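PDB 3GG8: pyruvate kinase from Toxoplasma gondii, which catalyses the last step of glycolysis, transferring the phosphoryl group of phosphoenolpyruvate to ADP to give pyruvate and ATP. Local coordinates for residues G72-H77 against K210-N215; P203-K208 against V236-G241; A378-M383 against A400-A405; T393-A398 against I426-P431. All blocks are in the same frame, centred on the assembly; numbering follows the deposited sequence. Where two conformers were deposited one is given.

Contact 1. Residues G72-H77 against K210-N215; sequences GDHETH and KHDILN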
loop_
_atom_site.group_PDB
_atom_site.type_symbol
_atom_site.label_atom_id
_atom_site.label_comp_id
_atom_site.label_asym_id
_atom_site.label_seq_id
_atom_site.Cartn_x
_atom_site.Cartn_y
_atom_site.Cartn_z
ATOM N N GLY C 72 2.804 -36.843 40.638
ATOM C CA GLY C 72 3.806 -36.325 41.584
ATOM C C GLY C 72 3.163 -35.638 42.770
ATOM O O GLY C 72 1.947 -35.527 42.820
ATOM N N ASP C 73 3.970 -35.193 43.737
ATOM C CA ASP C 73 3.436 -34.507 44.919
ATOM C C ASP C 73 4.360 -33.355 45.310
ATOM O O ASP C 73 5.308 -33.049 44.582
ATOM C CB ASP C 73 3.198 -35.491 46.089
ATOM C CG ASP C 73 4.481 -36.248 46.520
ATOM O OD1 ASP C 73 4.471 -37.496 46.532
ATOM O OD2 ASP C 73 5.477 -35.584 46.858
ATOM N N HIS C 74 4.075 -32.685 46.418
ATOM C CA HIS C 74 4.883 -31.527 46.789
ATOM C C HIS C 74 6.356 -31.894 47.073
ATOM O O HIS C 74 7.255 -31.138 46.730
ATOM C CB HIS C 74 4.203 -30.713 47.913
ATOM C CG HIS C 74 3.002 -29.943 47.439
ATOM N ND1 HIS C 74 2.538 -28.812 48.069
ATOM C CD2 HIS C 74 2.203 -30.123 46.357
ATOM C CE1 HIS C 74 1.498 -28.334 47.406
ATOM N NE2 HIS C 74 1.265 -29.123 46.373
ATOM N N GLU C 75 6.595 -33.064 47.658
ATOM C CA GLU C 75 7.954 -33.590 47.827
ATOM C C GLU C 75 8.725 -33.913 46.531
ATOM O O GLU C 75 9.892 -33.530 46.389
ATOM C CB GLU C 75 7.924 -34.846 48.665
ATOM C CG GLU C 75 7.687 -34.617 50.132
ATOM C CD GLU C 75 7.542 -35.937 50.843
ATOM O OE1 GLU C 75 6.487 -36.138 51.475
ATOM O OE2 GLU C 75 8.459 -36.791 50.725
ATOM N N THR C 76 8.097 -34.636 45.607
ATOM C CA THR C 76 8.806 -35.057 44.413
ATOM C C THR C 76 9.130 -33.862 43.516
ATOM O O THR C 76 10.231 -33.760 42.978
ATOM C CB THR C 76 8.039 -36.162 43.615
ATOM O OG1 THR C 76 6.851 -35.609 43.044
ATOM C CG2 THR C 76 7.660 -37.337 44.511
ATOM N N HIS C 77 8.165 -32.962 43.353
ATOM C CA HIS C 77 8.349 -31.743 42.577
ATOM C C HIS C 77 9.321 -30.763 43.259
ATOM O O HIS C 77 9.997 -30.007 42.574
ATOM C CB HIS C 77 6.996 -31.080 42.308
ATOM C CG HIS C 77 6.161 -31.788 41.270
ATOM N ND1 HIS C 77 6.478 -31.787 39.925
ATOM C CD2 HIS C 77 5.006 -32.481 41.381
ATOM C CE1 HIS C 77 5.565 -32.472 39.261
ATOM N NE2 HIS C 77 4.657 -32.898 40.123
ATOM N N LYS C 210 -5.847 -25.814 43.991
ATOM C CA LYS C 210 -5.668 -24.688 44.889
ATOM C C LYS C 210 -4.460 -24.903 45.814
ATOM O O LYS C 210 -3.652 -23.995 46.001
ATOM C CB LYS C 210 -6.957 -24.412 45.696
ATOM C CG LYS C 210 -6.775 -23.363 46.801
ATOM C CD LYS C 210 -8.045 -22.653 47.204
ATOM C CE LYS C 210 -8.493 -23.099 48.578
ATOM N NZ LYS C 210 -9.315 -22.056 49.288
ATOM N N HIS C 211 -4.340 -26.102 46.378
ATOM C CA HIS C 211 -3.213 -26.465 47.250
ATOM C C HIS C 211 -1.868 -26.399 46.498
ATOM O O HIS C 211 -0.862 -25.867 47.012
ATOM C CB HIS C 211 -3.466 -27.864 47.837
ATOM C CG HIS C 211 -2.337 -28.407 48.662
ATOM N ND1 HIS C 211 -1.926 -27.827 49.844
ATOM C CD2 HIS C 211 -1.566 -29.505 48.494
ATOM C CE1 HIS C 211 -0.932 -28.534 50.352
ATOM N NE2 HIS C 211 -0.700 -29.563 49.558
ATOM N N ASP C 212 -1.862 -26.918 45.276
ATOM C CA ASP C 212 -0.683 -26.867 44.431
ATOM C C ASP C 212 -0.272 -25.444 44.062
ATOM O O ASP C 212 0.910 -25.130 44.034
ATOM C CB ASP C 212 -0.913 -27.690 43.173
ATOM C CG ASP C 212 -1.142 -29.168 43.474
ATOM O OD1 ASP C 212 -0.718 -29.641 44.544
ATOM O OD2 ASP C 212 -1.732 -29.857 42.624
ATOM N N ILE C 213 -1.236 -24.577 43.781
ATOM C CA ILE C 213 -0.922 -23.182 43.457
ATOM C C ILE C 213 -0.390 -22.396 44.668
ATOM O O ILE C 213 0.634 -21.701 44.569
ATOM C CB ILE C 213 -2.147 -22.457 42.845
ATOM C CG1 ILE C 213 -2.389 -22.967 41.415
ATOM C CG2 ILE C 213 -1.969 -20.922 42.882
ATOM C CD1 ILE C 213 -3.813 -22.705 40.890
ATOM N N LEU C 214 -1.074 -22.523 45.798
ATOM C CA LEU C 214 -0.762 -21.716 46.972
ATOM C C LEU C 214 0.404 -22.275 47.783
ATOM O O LEU C 214 1.261 -21.518 48.227
ATOM C CB LEU C 214 -1.990 -21.566 47.883
ATOM C CG LEU C 214 -3.283 -20.889 47.395
ATOM C CD1 LEU C 214 -4.366 -20.988 48.492
ATOM C CD2 LEU C 214 -3.071 -19.419 47.005
ATOM N N ASN C 215 0.421 -23.595 47.987
ATOM C CA ASN C 215 1.404 -24.205 48.865
ATOM C C ASN C 215 2.628 -24.797 48.175
ATOM O O ASN C 215 3.585 -25.192 48.847
ATOM C CB ASN C 215 0.722 -25.168 49.838
ATOM C CG ASN C 215 -0.328 -24.465 50.688
ATOM O OD1 ASN C 215 -1.463 -24.923 50.817
ATOM N ND2 ASN C 215 0.041 -23.325 51.234
#
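His74 slides its imidazole flat against that of His211 while its edge turns to Asp212, and this one ring carries nearly all of the contact. The two imidazoles form an offset stack, their centroids 4.3 Å apart and their planes only 4° from parallel. The displacement puts His74 CE1 over the rim of the His211 ring, 3.3 Å from His211 NE2. With CG anti to its backbone N (chi1 175°), His211 reaches from its helix over that face, and a weak bond from His211 ND1 to Asn215 OD1, 3.1 Å, helps to fix its rotation. Asp212 comes to the edge instead: His74 NE2 donates to Asp212 OD1 over 2.7 Å, with the acceptor close to the ring plane and on the anti side of the carboxylate, whose plane is tilted 49° from the imidazole. Phe216 adds an edge-to-face contact with His74.

His74 opens helix 74-90 of the (beta/alpha)8 barrel and meets helix 207-217, its neighbour around the barrel. The turn that presents it is a capping box: Thr76 N donates to Asp73 OD2, and Asp73 N donates to Thr76 OG1 over 3.0 Å. Aspartate and threonine suit these places because their short side chains reach back to the backbone NH groups of the helix start.

The other oxygen of Asp212, OD2, pairs with Lys208, so the carboxylate is probably ionised; it fixes a proton on His74 NE2 and would tend to polarise the stacked imidazole.

Contact 2. Residues P203-K208 against V236-G241; sequences PVIGEK and VRYIRG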
loop_
_atom_site.group_PDB
_atom_site.type_symbol
_atom_site.label_atom_id
_atom_site.label_comp_id
_atom_site.label_asym_id
_atom_site.label_seq_id
_atom_site.Cartn_x
_atom_site.Cartn_y
_atom_site.Cartn_z
ATOM N N PRO C 203 -15.187 -28.161 38.750
ATOM C CA PRO C 203 -14.288 -27.050 39.027
ATOM C C PRO C 203 -12.965 -27.195 38.288
ATOM O O PRO C 203 -12.325 -28.245 38.343
ATOM C CB PRO C 203 -14.075 -27.130 40.554
ATOM C CG PRO C 203 -14.520 -28.473 40.968
ATOM C CD PRO C 203 -15.607 -28.843 39.994
ATOM N N VAL C 204 -12.590 -26.139 37.581
ATOM C CA VAL C 204 -11.347 -26.073 36.852
ATOM C C VAL C 204 -10.178 -26.073 37.829
ATOM O O VAL C 204 -9.189 -26.757 37.608
ATOM C CB VAL C 204 -11.341 -24.873 35.860
ATOM C CG1 VAL C 204 -9.922 -24.591 35.322
ATOM C CG2 VAL C 204 -12.293 -25.164 34.685
ATOM N N ILE C 205 -10.315 -25.344 38.931
ATOM C CA ILE C 205 -9.309 -25.345 39.978
ATOM C C ILE C 205 -10.010 -25.924 41.207
ATOM O O ILE C 205 -10.692 -25.195 41.928
ATOM C CB ILE C 205 -8.743 -23.896 40.247
ATOM C CG1 ILE C 205 -8.064 -23.295 39.004
ATOM C CG2 ILE C 205 -7.793 -23.864 41.435
ATOM C CD1 ILE C 205 -6.782 -24.020 38.484
ATOM N N GLY C 206 -9.850 -27.235 41.421
ATOM C CA GLY C 206 -10.372 -27.923 42.601
ATOM C C GLY C 206 -9.546 -27.646 43.850
ATOM O O GLY C 206 -8.655 -26.799 43.826
ATOM N N GLU C 207 -9.836 -28.341 44.947
ATOM C CA GLU C 207 -9.077 -28.140 46.188
ATOM C C GLU C 207 -7.611 -28.556 46.049
ATOM O O GLU C 207 -6.713 -27.919 46.612
ATOM C CB GLU C 207 -9.710 -28.899 47.359
ATOM C CG GLU C 207 -10.761 -28.117 48.152
ATOM C CD GLU C 207 -10.234 -26.789 48.724
ATOM O OE1 GLU C 207 -9.016 -26.662 49.026
ATOM O OE2 GLU C 207 -11.054 -25.867 48.863
ATOM N N LYS C 208 -7.378 -29.644 45.321
ATOM C CA LYS C 208 -6.013 -30.097 45.043
ATOM C C LYS C 208 -5.222 -29.057 44.258
ATOM O O LYS C 208 -4.104 -28.711 44.640
ATOM C CB LYS C 208 -6.008 -31.418 44.294
ATOM C CG LYS C 208 -4.601 -31.891 43.922
ATOM C CD LYS C 208 -4.621 -32.694 42.632
ATOM C CE LYS C 208 -3.338 -32.531 41.818
ATOM N NZ LYS C 208 -2.103 -32.490 42.600
ATOM N N VAL C 236 -9.968 -17.760 35.114
ATOM C CA VAL C 236 -8.742 -16.953 35.173
ATOM C C VAL C 236 -8.789 -15.920 36.306
ATOM O O VAL C 236 -7.814 -15.766 37.035
ATOM C CB VAL C 236 -8.449 -16.227 33.847
ATOM C CG1 VAL C 236 -7.093 -15.545 33.922
ATOM C CG2 VAL C 236 -8.531 -17.200 32.617
ATOM N N ARG C 237 -9.915 -15.207 36.418
ATOM C CA ARG C 237 -10.148 -14.247 37.510
ATOM C C ARG C 237 -10.034 -14.929 38.874
ATOM O O ARG C 237 -9.548 -14.336 39.851
ATOM C CB ARG C 237 -11.522 -13.555 37.364
ATOM C CG ARG C 237 -11.603 -12.594 36.177
ATOM C CD ARG C 237 -12.874 -11.755 36.143
ATOM N NE ARG C 237 -13.970 -12.430 35.449
ATOM C CZ ARG C 237 -14.157 -12.441 34.125
ATOM N NH1 ARG C 237 -13.327 -11.815 33.304
ATOM N NH2 ARG C 237 -15.185 -13.092 33.615
ATOM N N TYR C 238 -10.487 -16.175 38.926
ATOM C CA TYR C 238 -10.448 -16.966 40.145
ATOM C C TYR C 238 -9.020 -17.262 40.586
ATOM O O TYR C 238 -8.684 -17.066 41.756
ATOM C CB TYR C 238 -11.266 -18.261 39.992
ATOM C CG TYR C 238 -11.192 -19.121 41.222
ATOM C CD1 TYR C 238 -11.699 -18.669 42.441
ATOM C CD2 TYR C 238 -10.583 -20.366 41.182
ATOM C CE1 TYR C 238 -11.606 -19.452 43.591
ATOM C CE2 TYR C 238 -10.486 -21.153 42.314
ATOM C CZ TYR C 238 -10.990 -20.696 43.512
ATOM O OH TYR C 238 -10.886 -21.486 44.636
ATOM N N ILE C 239 -8.176 -17.711 39.644
ATOM C CA ILE C 239 -6.761 -17.927 39.944
ATOM C C ILE C 239 -6.040 -16.631 40.375
ATOM O O ILE C 239 -5.254 -16.650 41.331
ATOM C CB ILE C 239 -6.003 -18.592 38.790
ATOM C CG1 ILE C 239 -6.659 -19.924 38.423
ATOM C CG2 ILE C 239 -4.531 -18.802 39.189
ATOM C CD1 ILE C 239 -6.493 -20.322 36.993
ATOM N N ARG C 240 -6.316 -15.523 39.679
ATOM C CA ARG C 240 -5.699 -14.244 40.014
ATOM C C ARG C 240 -6.020 -13.783 41.439
ATOM O O ARG C 240 -5.140 -13.277 42.143
ATOM C CB ARG C 240 -6.081 -13.167 39.003
ATOM C CG ARG C 240 -5.374 -11.848 39.234
ATOM C CD ARG C 240 -5.396 -10.984 38.001
ATOM N NE ARG C 240 -4.516 -11.489 36.948
ATOM C CZ ARG C 240 -4.936 -11.917 35.764
ATOM N NH1 ARG C 240 -4.055 -12.342 34.867
ATOM N NH2 ARG C 240 -6.239 -11.909 35.477
ATOM N N GLY C 241 -7.262 -13.967 41.872
ATOM C CA GLY C 241 -7.650 -13.603 43.233
ATOM C C GLY C 241 -7.054 -14.560 44.246
ATOM O O GLY C 241 -6.695 -14.168 45.363
HETATM O O HOH W 1 -10.823 -24.229 44.658
#
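In the helical layer around the (beta/alpha)8 barrel, the chain returning from the inserted beta-rich domain leads into helix 207-217, and here it packs against helix 233-243, the next helix around the barrel. Ile205, just before the helix, supplies the whole hydrophobic side of the meeting and fits between Tyr238 and Ile239.

Its two branches divide the work. CG1 lies beside the backbone N (chi1 -61°) and runs to Ile239, where Ile205 CG1 and Ile239 CG1 are 3.7 Å apart; the two side chains meet at about a right angle, and the CD1 methyls touch as well, 4.0 Å from Ile205 CD1 to Ile239 CD1. CB and CG2 serve the tyrosine: Ile205 CB sits in the plane of the Tyr238 ring at its edge, 3.9 Å from Tyr238 CE2. A beta-branched residue suits the place because its branches can touch both neighbours at once. Ile239 continues inward to Ile252 on barrel strand 251-256, while Tyr238 stays at the exposed margin, where an amphipathic side chain can pack through the edge of its ring and keep its hydroxyl in water.

Gly206 is the N-cap of the helix, and its NH is bonded to the carboxylate of Asp209. The polar link across the contact is a single water, which donates to Ile205 O at 2.9 Å and lies 2.7 Å from Tyr238 OH.

Contact 3. Residues A378-M383 against A400-A405; sequences ALYRAM and AAVETA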
loop_
_atom_site.group_PDB
_atom_site.type_symbol
_atom_site.label_atom_id
_atom_site.label_comp_id
_atom_site.label_asym_id
_atom_site.label_seq_id
_atom_site.Cartn_x
_atom_site.Cartn_y
_atom_site.Cartn_z
ATOM N N ALA C 378 6.891 -8.316 5.986
ATOM C CA ALA C 378 5.470 -8.618 5.766
ATOM C C ALA C 378 4.734 -9.035 7.043
ATOM O O ALA C 378 3.506 -9.009 7.096
ATOM C CB ALA C 378 5.300 -9.672 4.672
ATOM N N LEU C 379 5.485 -9.425 8.068
ATOM C CA LEU C 379 4.896 -9.691 9.375
ATOM C C LEU C 379 4.699 -8.374 10.124
ATOM O O LEU C 379 3.657 -8.155 10.752
ATOM C CB LEU C 379 5.773 -10.646 10.184
ATOM C CG LEU C 379 5.077 -11.841 10.848
ATOM C CD1 LEU C 379 6.123 -12.730 11.524
ATOM C CD2 LEU C 379 3.979 -11.426 11.848
ATOM N N TYR C 380 5.705 -7.501 10.044
ATOM C CA TYR C 380 5.628 -6.179 10.653
ATOM C C TYR C 380 4.446 -5.353 10.119
ATOM O O TYR C 380 3.707 -4.750 10.900
ATOM C CB TYR C 380 6.942 -5.404 10.481
ATOM C CG TYR C 380 6.812 -3.978 10.952
ATOM C CD1 TYR C 380 6.866 -3.670 12.310
ATOM C CD2 TYR C 380 6.587 -2.939 10.049
ATOM C CE1 TYR C 380 6.721 -2.363 12.755
ATOM C CE2 TYR C 380 6.442 -1.633 10.486
ATOM C CZ TYR C 380 6.510 -1.359 11.841
ATOM O OH TYR C 380 6.371 -0.074 12.287
ATOM N N ARG C 381 4.281 -5.329 8.795
ATOM C CA ARG C 381 3.189 -4.586 8.161
ATOM C C ARG C 381 1.824 -5.249 8.377
ATOM O O ARG C 381 0.795 -4.571 8.350
ATOM C CB ARG C 381 3.466 -4.365 6.668
ATOM N N ALA C 382 1.825 -6.565 8.595
ATOM C CA ALA C 382 0.609 -7.313 8.947
ATOM C C ALA C 382 0.094 -6.943 10.339
ATOM O O ALA C 382 -1.117 -6.899 10.564
ATOM C CB ALA C 382 0.850 -8.809 8.855
ATOM N N MET C 383 1.021 -6.683 11.261
ATOM C CA MET C 383 0.694 -6.216 12.612
ATOM C C MET C 383 0.248 -4.746 12.644
ATOM O O MET C 383 -0.534 -4.350 13.511
ATOM C CB MET C 383 1.889 -6.422 13.545
ATOM C CG MET C 383 1.528 -6.512 15.025
ATOM S SD MET C 383 0.455 -7.900 15.456
ATOM C CE MET C 383 1.446 -9.327 14.995
ATOM N N ALA C 400 8.169 2.249 16.163
ATOM C CA ALA C 400 9.182 3.114 15.548
ATOM C C ALA C 400 10.574 2.482 15.656
ATOM O O ALA C 400 11.391 2.588 14.731
ATOM C CB ALA C 400 9.173 4.495 16.191
ATOM N N ALA C 401 10.815 1.824 16.791
ATOM C CA ALA C 401 12.068 1.130 17.082
ATOM C C ALA C 401 12.367 0.017 16.071
ATOM O O ALA C 401 13.453 -0.036 15.504
ATOM C CB ALA C 401 12.029 0.582 18.479
ATOM N N VAL C 402 11.383 -0.851 15.839
ATOM C CA VAL C 402 11.485 -1.925 14.851
ATOM C C VAL C 402 11.771 -1.361 13.439
ATOM O O VAL C 402 12.723 -1.786 12.773
ATOM C CB VAL C 402 10.210 -2.799 14.882
ATOM C CG1 VAL C 402 10.266 -3.893 13.823
ATOM C CG2 VAL C 402 10.006 -3.390 16.281
ATOM N N GLU C 403 10.960 -0.390 13.016
ATOM C CA GLU C 403 11.165 0.369 11.780
ATOM C C GLU C 403 12.550 0.977 11.647
ATOM O O GLU C 403 13.182 0.866 10.602
ATOM C CB GLU C 403 10.166 1.523 11.691
ATOM C CG GLU C 403 8.779 1.159 11.239
ATOM C CD GLU C 403 7.837 2.366 11.188
ATOM O OE1 GLU C 403 8.316 3.523 11.312
ATOM O OE2 GLU C 403 6.609 2.152 11.013
ATOM N N THR C 404 12.989 1.665 12.696
ATOM C CA THR C 404 14.280 2.356 12.690
ATOM C C THR C 404 15.432 1.360 12.669
ATOM O O THR C 404 16.410 1.570 11.939
ATOM C CB THR C 404 14.410 3.319 13.880
ATOM O OG1 THR C 404 13.300 4.223 13.859
ATOM C CG2 THR C 404 15.705 4.133 13.789
ATOM N N ALA C 405 15.299 0.283 13.462
ATOM C CA ALA C 405 16.291 -0.799 13.491
ATOM C C ALA C 405 16.538 -1.344 12.099
ATOM O O ALA C 405 17.685 -1.534 11.689
ATOM C CB ALA C 405 15.847 -1.921 14.410
#
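Tyr380 leaves helix 376-384 with its CB directed at helix 393-407, where it meets Val402 and Glu403. Placing CG opposite the backbone N (chi1 173°) carries the ring toward helix 393-407. One side of it, CD1 and CE1, runs past the valine: Tyr380 CD1 is 3.7 Å from Val402 CG1, and Tyr380 CE1 is 4.1 Å from Val402 CB, with the two side chains pointing in opposite directions as they pass. The methyl approaches the ring obliquely.

Around CE2 and CZ the partner is the extended chain of Glu403, which crosses at about a right angle. Tyr380 CE2 lies 3.7 Å from Glu403 CG.

Helix 393-407 belongs to the C-terminal alpha/beta domain, where Ala401 packs on the sheet strands 487-494 and 502-509, while Ala400 packs on Thr404 of a second subunit, and Thr404 on its Ala400. This is consistent with the C–C interface of pyruvate kinase tetramers. Small residues such as Ala400 suit so close an approach of helices.

At its tip Tyr380 OH is placed to donate to Glu403 OE2, 2.6 Å away, in the plane of the phenol and with the carboxylate turned 78° to it; but the hydroxyl sits too close to another atom of the model, so its position and this length are doubtful. Glu403 also faces Glu403 of the second subunit, and the proximity of like charges would probably raise the proton affinity of one of them. At the next residue, Thr404 OG1 donates to Ala400 O at 2.7 Å, from the face of the carbonyl opposite to Thr404 N.

Contact 4. Residues T393-A398 against I426-P431; sequences TQEAVA and IAKYRP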
loop_
_atom_site.group_PDB
_atom_site.type_symbol
_atom_site.label_atom_id
_atom_site.label_comp_id
_atom_site.label_asym_id
_atom_site.label_seq_id
_atom_site.Cartn_x
_atom_site.Cartn_y
_atom_site.Cartn_z
ATOM N N THR C 393 1.274 5.520 23.268
ATOM C CA THR C 393 2.656 5.992 23.249
ATOM C C THR C 393 3.687 4.860 23.225
ATOM O O THR C 393 4.618 4.872 22.404
ATOM C CB THR C 393 2.888 6.897 24.476
ATOM O OG1 THR C 393 2.213 8.141 24.264
ATOM C CG2 THR C 393 4.361 7.161 24.716
ATOM N N GLN C 394 3.515 3.897 24.130
ATOM C CA GLN C 394 4.418 2.771 24.276
ATOM C C GLN C 394 4.469 1.933 23.016
ATOM O O GLN C 394 5.545 1.573 22.556
ATOM C CB GLN C 394 3.978 1.884 25.438
ATOM C CG GLN C 394 3.881 2.594 26.768
ATOM C CD GLN C 394 2.462 2.971 27.151
ATOM O OE1 GLN C 394 1.735 3.654 26.404
ATOM N NE2 GLN C 394 2.064 2.541 28.348
ATOM N N GLU C 395 3.306 1.601 22.466
ATOM C CA GLU C 395 3.271 0.796 21.254
ATOM C C GLU C 395 3.860 1.522 20.041
ATOM O O GLU C 395 4.582 0.905 19.249
ATOM C CB GLU C 395 1.863 0.311 20.947
ATOM C CG GLU C 395 1.848 -0.780 19.882
ATOM C CD GLU C 395 0.647 -1.693 19.980
ATOM O OE1 GLU C 395 -0.038 -1.687 21.032
ATOM O OE2 GLU C 395 0.387 -2.419 18.996
ATOM N N ALA C 396 3.558 2.816 19.916
ATOM C CA ALA C 396 4.074 3.644 18.819
ATOM C C ALA C 396 5.592 3.668 18.777
ATOM O O ALA C 396 6.182 3.538 17.708
ATOM C CB ALA C 396 3.507 5.063 18.890
ATOM N N VAL C 397 6.205 3.840 19.944
ATOM C CA VAL C 397 7.657 3.877 20.094
ATOM C C VAL C 397 8.277 2.501 19.828
ATOM O O VAL C 397 9.313 2.411 19.177
ATOM C CB VAL C 397 8.072 4.456 21.483
ATOM C CG1 VAL C 397 9.585 4.391 21.711
ATOM C CG2 VAL C 397 7.629 5.896 21.585
ATOM N N ALA C 398 7.622 1.436 20.295
ATOM C CA ALA C 398 8.081 0.081 20.022
ATOM C C ALA C 398 8.107 -0.165 18.502
ATOM O O ALA C 398 9.114 -0.617 17.946
ATOM C CB ALA C 398 7.221 -0.930 20.721
ATOM N N ILE C 426 7.958 -4.718 21.557
ATOM C CA ILE C 426 8.899 -4.824 20.428
ATOM C C ILE C 426 8.833 -6.231 19.815
ATOM O O ILE C 426 8.743 -6.390 18.588
ATOM C CB ILE C 426 10.333 -4.476 20.877
ATOM C CG1 ILE C 426 10.412 -2.992 21.269
ATOM C CG2 ILE C 426 11.363 -4.836 19.799
ATOM C CD1 ILE C 426 11.638 -2.650 22.013
ATOM N N ALA C 427 8.853 -7.246 20.681
ATOM C CA ALA C 427 8.776 -8.632 20.239
ATOM C C ALA C 427 7.540 -8.860 19.361
ATOM O O ALA C 427 7.616 -9.533 18.330
ATOM C CB ALA C 427 8.773 -9.568 21.431
ATOM N N LYS C 428 6.414 -8.291 19.794
ATOM C CA LYS C 428 5.139 -8.300 19.056
ATOM C C LYS C 428 5.312 -7.983 17.562
ATOM O O LYS C 428 4.591 -8.510 16.714
ATOM C CB LYS C 428 4.204 -7.280 19.714
ATOM C CG LYS C 428 2.786 -7.243 19.213
ATOM C CD LYS C 428 2.018 -6.145 19.926
ATOM C CE LYS C 428 0.814 -5.703 19.109
ATOM N NZ LYS C 428 -0.245 -5.083 19.954
ATOM N N TYR C 429 6.280 -7.125 17.245
ATOM C CA TYR C 429 6.518 -6.709 15.854
ATOM C C TYR C 429 7.492 -7.606 15.104
ATOM O O TYR C 429 7.811 -7.330 13.962
ATOM C CB TYR C 429 6.860 -5.214 15.765
ATOM C CG TYR C 429 5.625 -4.411 16.051
ATOM C CD1 TYR C 429 4.664 -4.218 15.055
ATOM C CD2 TYR C 429 5.361 -3.920 17.327
ATOM C CE1 TYR C 429 3.500 -3.529 15.307
ATOM C CE2 TYR C 429 4.185 -3.224 17.592
ATOM C CZ TYR C 429 3.258 -3.040 16.574
ATOM O OH TYR C 429 2.079 -2.363 16.798
ATOM N N ARG C 430 7.934 -8.690 15.760
ATOM C CA ARG C 430 8.825 -9.692 15.161
ATOM C C ARG C 430 9.974 -9.031 14.375
ATOM O O ARG C 430 10.033 -9.136 13.146
ATOM C CB ARG C 430 8.040 -10.686 14.272
ATOM C CG ARG C 430 6.999 -11.581 14.988
ATOM C CD ARG C 430 7.655 -12.657 15.869
ATOM N NE ARG C 430 6.701 -13.571 16.511
ATOM C CZ ARG C 430 6.292 -13.472 17.776
ATOM N NH1 ARG C 430 5.435 -14.362 18.281
ATOM N NH2 ARG C 430 6.751 -12.499 18.552
ATOM N N PRO C 431 10.876 -8.315 15.077
ATOM C CA PRO C 431 11.993 -7.722 14.344
ATOM C C PRO C 431 12.994 -8.806 13.957
ATOM O O PRO C 431 13.161 -9.799 14.684
ATOM C CB PRO C 431 12.616 -6.772 15.366
ATOM C CG PRO C 431 12.287 -7.397 16.687
ATOM C CD PRO C 431 10.944 -8.020 16.520
#
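Glu395 OE2 is gripped by two donors from the segment 426-431. Tyr429 OH gives its proton over 2.8 Å to the anti lone pair of Glu395 OE2, the one directed away from the other carboxylate oxygen. Lys428 NZ makes a salt bridge to the same Glu395 OE2 at 2.9 Å, coming in from above the carboxylate plane, 42° out of it. The donors thus take different directions and do not compete. Glu395 has CG anti to the backbone N (chi1 -167°) and an extended chain beyond, and it crosses both Lys428 and Tyr429 at about a right angle; its OE2 sits at the edge of the Tyr429 ring, near the ring plane.

Beside this polar cluster the helix 393-407 meets helix 421-427 through an alanine and an isoleucine. Ala398 CB touches Ile426 CG1 at 3.8 Å, and a methyl suits so near an approach of the backbones, the CA atoms of Ala398 and Ile426 being 5.0 Å apart. A type I turn from Ala427 to Arg430 brings Lys428 and Tyr429 round toward the glutamate.

Lys428 NZ also donates to Val304 O, on helix 288-305 of the barrel, so the lysine spans two domains. Tyr429 OH is bonded to Arg399 as well. Glu395, Lys428 and Tyr429 are all buried, and the flanking positive charges would favour an ionised Glu395.

Contacts 1 and 2 lie together on one side of the (beta/alpha)8 barrel, their centres 15 Å apart, and share helix 207-217; Lys210 and Ile213 of the first pack on Tyr238 and Ile205 of the second. Their segments alternate along the chain; contact 1 joins helices 74-90 and 207-217, and the lead-in to helix 207-217 then packs on helix 233-243. Contacts 3 and 4 follow later, their centres 8 Å apart, and share helix 393-407 of the C-terminal domain. Tyr429 of contact 4 packs on Tyr380, Met383 and Val402 of contact 3. The two clusters are over 30 Å apart between centres, so one packs barrel helices and the other stands at the interface with the second subunit.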